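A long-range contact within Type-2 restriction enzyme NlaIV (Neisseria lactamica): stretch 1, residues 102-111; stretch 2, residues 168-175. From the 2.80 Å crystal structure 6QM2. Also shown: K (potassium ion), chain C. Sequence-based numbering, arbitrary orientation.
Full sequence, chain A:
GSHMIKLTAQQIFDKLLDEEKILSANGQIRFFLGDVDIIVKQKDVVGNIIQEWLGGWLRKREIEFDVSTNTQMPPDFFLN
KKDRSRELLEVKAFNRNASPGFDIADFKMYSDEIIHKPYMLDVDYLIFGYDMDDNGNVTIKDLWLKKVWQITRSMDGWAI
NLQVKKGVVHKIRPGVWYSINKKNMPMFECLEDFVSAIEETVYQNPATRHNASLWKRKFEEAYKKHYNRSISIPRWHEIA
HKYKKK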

# COMPACT_ATOMS: atom_id res chain seq x y z
N PHE A 102 13.68 2.91 -5.94
CA PHE A 102 13.14 2.32 -7.17
C PHE A 102 14.10 1.32 -7.79
O PHE A 102 15.30 1.33 -7.50
CB PHE A 102 12.74 3.40 -8.20
CG PHE A 102 13.88 4.25 -8.71
CD1 PHE A 102 14.70 3.81 -9.76
CD2 PHE A 102 14.12 5.51 -8.17
CE1 PHE A 102 15.74 4.59 -10.22
CE2 PHE A 102 15.16 6.30 -8.64
CZ PHE A 102 15.97 5.85 -9.67
N ASP A 103 13.56 0.45 -8.64
CA ASP A 103 14.33 -0.53 -9.40
C ASP A 103 14.40 -0.10 -10.86
O ASP A 103 13.50 0.58 -11.36
CB ASP A 103 13.67 -1.91 -9.29
CG ASP A 103 13.55 -2.39 -7.86
OD1 ASP A 103 14.58 -2.42 -7.14
OD2 ASP A 103 12.43 -2.76 -7.45
N ILE A 104 15.46 -0.50 -11.55
CA ILE A 104 15.59 -0.25 -12.98
C ILE A 104 14.75 -1.30 -13.71
O ILE A 104 13.76 -0.95 -14.37
CB ILE A 104 17.06 -0.27 -13.46
CG1 ILE A 104 17.94 0.68 -12.62
CG2 ILE A 104 17.16 0.08 -14.94
CD1 ILE A 104 17.38 2.07 -12.44
N ALA A 105 15.11 -2.57 -13.55
CA ALA A 105 14.41 -3.68 -14.19
C ALA A 105 15.00 -5.01 -13.74
O ALA A 105 16.15 -5.06 -13.30
CB ALA A 105 14.51 -3.57 -15.70
N ASP A 106 14.23 -6.09 -13.85
CA ASP A 106 14.76 -7.44 -13.66
C ASP A 106 15.94 -7.62 -14.61
O ASP A 106 15.82 -7.30 -15.79
CB ASP A 106 13.69 -8.50 -13.96
CG ASP A 106 14.24 -9.93 -13.87
OD1 ASP A 106 14.95 -10.25 -12.89
OD2 ASP A 106 13.96 -10.75 -14.78
N PHE A 107 17.07 -8.11 -14.10
CA PHE A 107 18.27 -8.25 -14.92
C PHE A 107 18.09 -9.25 -16.07
O PHE A 107 18.51 -8.97 -17.19
CB PHE A 107 19.50 -8.63 -14.09
CG PHE A 107 20.72 -8.86 -14.93
CD1 PHE A 107 21.49 -7.79 -15.37
CD2 PHE A 107 21.08 -10.15 -15.32
CE1 PHE A 107 22.60 -7.99 -16.17
CE2 PHE A 107 22.19 -10.36 -16.13
CZ PHE A 107 22.95 -9.28 -16.55
N LYS A 108 17.49 -10.41 -15.79
CA LYS A 108 17.33 -11.43 -16.84
C LYS A 108 16.51 -10.87 -18.00
O LYS A 108 16.89 -11.03 -19.15
CB LYS A 108 16.69 -12.72 -16.31
CG LYS A 108 16.36 -13.73 -17.42
CD LYS A 108 16.57 -15.18 -17.01
CE LYS A 108 15.77 -15.58 -15.78
NZ LYS A 108 15.80 -17.05 -15.55
N MET A 109 15.41 -10.20 -17.68
CA MET A 109 14.55 -9.60 -18.70
C MET A 109 15.27 -8.50 -19.48
O MET A 109 15.15 -8.42 -20.70
CB MET A 109 13.27 -9.03 -18.08
CG MET A 109 12.25 -10.08 -17.68
SD MET A 109 10.81 -9.31 -16.91
CE MET A 109 9.94 -8.68 -18.35
N TYR A 110 16.03 -7.67 -18.77
CA TYR A 110 16.70 -6.50 -19.35
C TYR A 110 17.89 -6.86 -20.22
O TYR A 110 18.10 -6.22 -21.24
CB TYR A 110 17.12 -5.53 -18.24
CG TYR A 110 17.54 -4.15 -18.70
CD1 TYR A 110 16.60 -3.13 -18.84
CD2 TYR A 110 18.87 -3.84 -18.96
CE1 TYR A 110 16.97 -1.85 -19.25
CE2 TYR A 110 19.26 -2.57 -19.36
CZ TYR A 110 18.30 -1.58 -19.50
OH TYR A 110 18.68 -0.32 -19.90
N SER A 111 18.66 -7.87 -19.83
CA SER A 111 19.76 -8.36 -20.66
C SER A 111 19.26 -8.91 -22.01
O SER A 111 19.93 -8.72 -23.02
CB SER A 111 20.61 -9.40 -19.91
OG SER A 111 19.82 -10.45 -19.37
N VAL A 168 21.22 -15.52 -5.80
CA VAL A 168 20.28 -15.48 -6.93
C VAL A 168 20.02 -14.02 -7.31
O VAL A 168 19.56 -13.23 -6.48
CB VAL A 168 18.93 -16.14 -6.56
CG1 VAL A 168 17.88 -15.94 -7.65
CG2 VAL A 168 19.13 -17.62 -6.26
N VAL A 169 20.28 -13.69 -8.57
CA VAL A 169 20.19 -12.31 -9.06
C VAL A 169 18.74 -11.95 -9.38
O VAL A 169 18.00 -12.78 -9.94
CB VAL A 169 21.07 -12.10 -10.32
CG1 VAL A 169 21.01 -10.66 -10.80
CG2 VAL A 169 22.51 -12.51 -10.03
N HIS A 170 18.35 -10.73 -9.02
CA HIS A 170 17.02 -10.20 -9.34
C HIS A 170 17.13 -8.88 -10.13
O HIS A 170 17.46 -8.92 -11.31
CB HIS A 170 16.18 -10.05 -8.07
CG HIS A 170 15.70 -11.36 -7.52
ND1 HIS A 170 14.83 -12.17 -8.21
CD2 HIS A 170 15.99 -12.00 -6.37
CE1 HIS A 170 14.60 -13.26 -7.50
NE2 HIS A 170 15.29 -13.18 -6.38
N LYS A 171 16.89 -7.74 -9.49
CA LYS A 171 16.73 -6.47 -10.20
C LYS A 171 18.00 -5.65 -10.26
O LYS A 171 18.81 -5.68 -9.34
CB LYS A 171 15.61 -5.65 -9.56
CG LYS A 171 14.29 -6.39 -9.57
CD LYS A 171 13.10 -5.46 -9.50
CE LYS A 171 11.84 -6.18 -9.94
NZ LYS A 171 10.68 -5.25 -9.97
N ILE A 172 18.17 -4.92 -11.36
CA ILE A 172 19.23 -3.93 -11.47
C ILE A 172 18.82 -2.80 -10.54
O ILE A 172 17.66 -2.39 -10.53
CB ILE A 172 19.41 -3.44 -12.93
CG1 ILE A 172 19.90 -4.59 -13.82
CG2 ILE A 172 20.38 -2.26 -12.99
CD1 ILE A 172 19.70 -4.36 -15.30
N ARG A 173 19.78 -2.32 -9.76
CA ARG A 173 19.52 -1.33 -8.72
C ARG A 173 20.28 -0.05 -9.03
O ARG A 173 21.44 -0.10 -9.49
CB ARG A 173 19.95 -1.88 -7.35
CG ARG A 173 18.99 -2.91 -6.74
CD ARG A 173 17.69 -2.30 -6.23
NE ARG A 173 17.92 -1.20 -5.29
CZ ARG A 173 16.96 -0.50 -4.67
NH1 ARG A 173 15.67 -0.79 -4.85
NH2 ARG A 173 17.31 0.49 -3.85
N PRO A 174 19.65 1.11 -8.79
CA PRO A 174 20.30 2.38 -9.06
C PRO A 174 21.34 2.74 -8.02
O PRO A 174 21.25 2.29 -6.88
CB PRO A 174 19.14 3.38 -9.02
CG PRO A 174 18.19 2.79 -8.05
CD PRO A 174 18.30 1.30 -8.23
N GLY A 175 22.32 3.55 -8.41
CA GLY A 175 23.28 4.15 -7.49
C GLY A 175 22.80 5.51 -7.01
O GLY A 175 21.68 5.92 -7.30
K K C . 10.53 -0.66 -14.57
O HOH W 1 11.29 -2.81 -12.44

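A short segment that leads into a helix can be fastened to a neighbouring strand by its backbone, while its side chains add apolar and charged contacts of their own. The contact between residues 102-111 and 168-175 of NlaIV illustrates the principle. The second stretch is a strand from Val168 to Ile172 that runs on into a loop. The first approaches it as an irregular, weakly bonded extended segment and then turns into a helix beginning at Phe107. The two segments run antiparallel where they meet, and their CA atoms come nearest at Asp106 and Lys171, 4.1 Å apart. Beyond this point the helix departs at 65° to the strand direction, with the two axes 7.6 Å apart at closest approach.

Three backbone hydrogen bonds hold the arrangement. Ile104 N donates to Ile172 O at 3.1 Å, and Ile172 N donates to Ala105 O at 2.8 Å, so that both polar groups of Ile172 are satisfied by the facing segment. The third, from Phe107 N to His170 O at 2.9 Å, is nearly straight, at 171°. It is instructive because the first amide groups of a helix have no preceding turn to supply carbonyl partners; here the strand supplies one. Asp106 serves the same need from within its own stretch: as the N-cap residue, it accepts a capping bond from Met109 N through OD2, at 3.3 Å. The start of the helix is thus capped by the side chain of Asp106 and tied to the strand by Phe107 N.

Most of the side chains that meet across the contact fall into an apolar group and a charged one. At the centre of the apolar group is Ile172, which has more of its surface covered by the opposing stretch than any other residue here. Its CG2 lies 3.8 Å from Ile104 CG1, while its CD1 reaches the helix, 3.9 Å from Phe107 CD1, at the edge of that ring, and 3.8 Å from Tyr110 CD2. One aliphatic side chain therefore bridges the extended segment and the first turn of the helix. Val169 CG1 extends the apolar contact along the strand, 4.2 Å from Phe107 CB. Beyond Ile172, Pro174 continues it in the other direction: its CB is 4.1 Å from Ile104 CD1, and its CG sits over one face of the Phe102 ring, 4.1 Å from the centroid of that ring. This is a CH-pi contact, in which the C-H hydrogens of Pro174 CG lie against the electron-rich aromatic face.

Charge pairing centres on Asp103. Its OD1 accepts a hydrogen bond from Arg173 NH1 at 3.0 Å, which also forms a salt bridge, and the carboxylate oxygen lies near the guanidinium plane, where the N-H groups point. Its OD2 faces Lys171 NZ at 4.0 Å, a long salt bridge that adds electrostatic attraction without a hydrogen bond. One carboxylate thus answers two cations: the register sets Asp103 beside Arg173, and the extended side chain of Lys171 carries its ammonium to the same carboxylate.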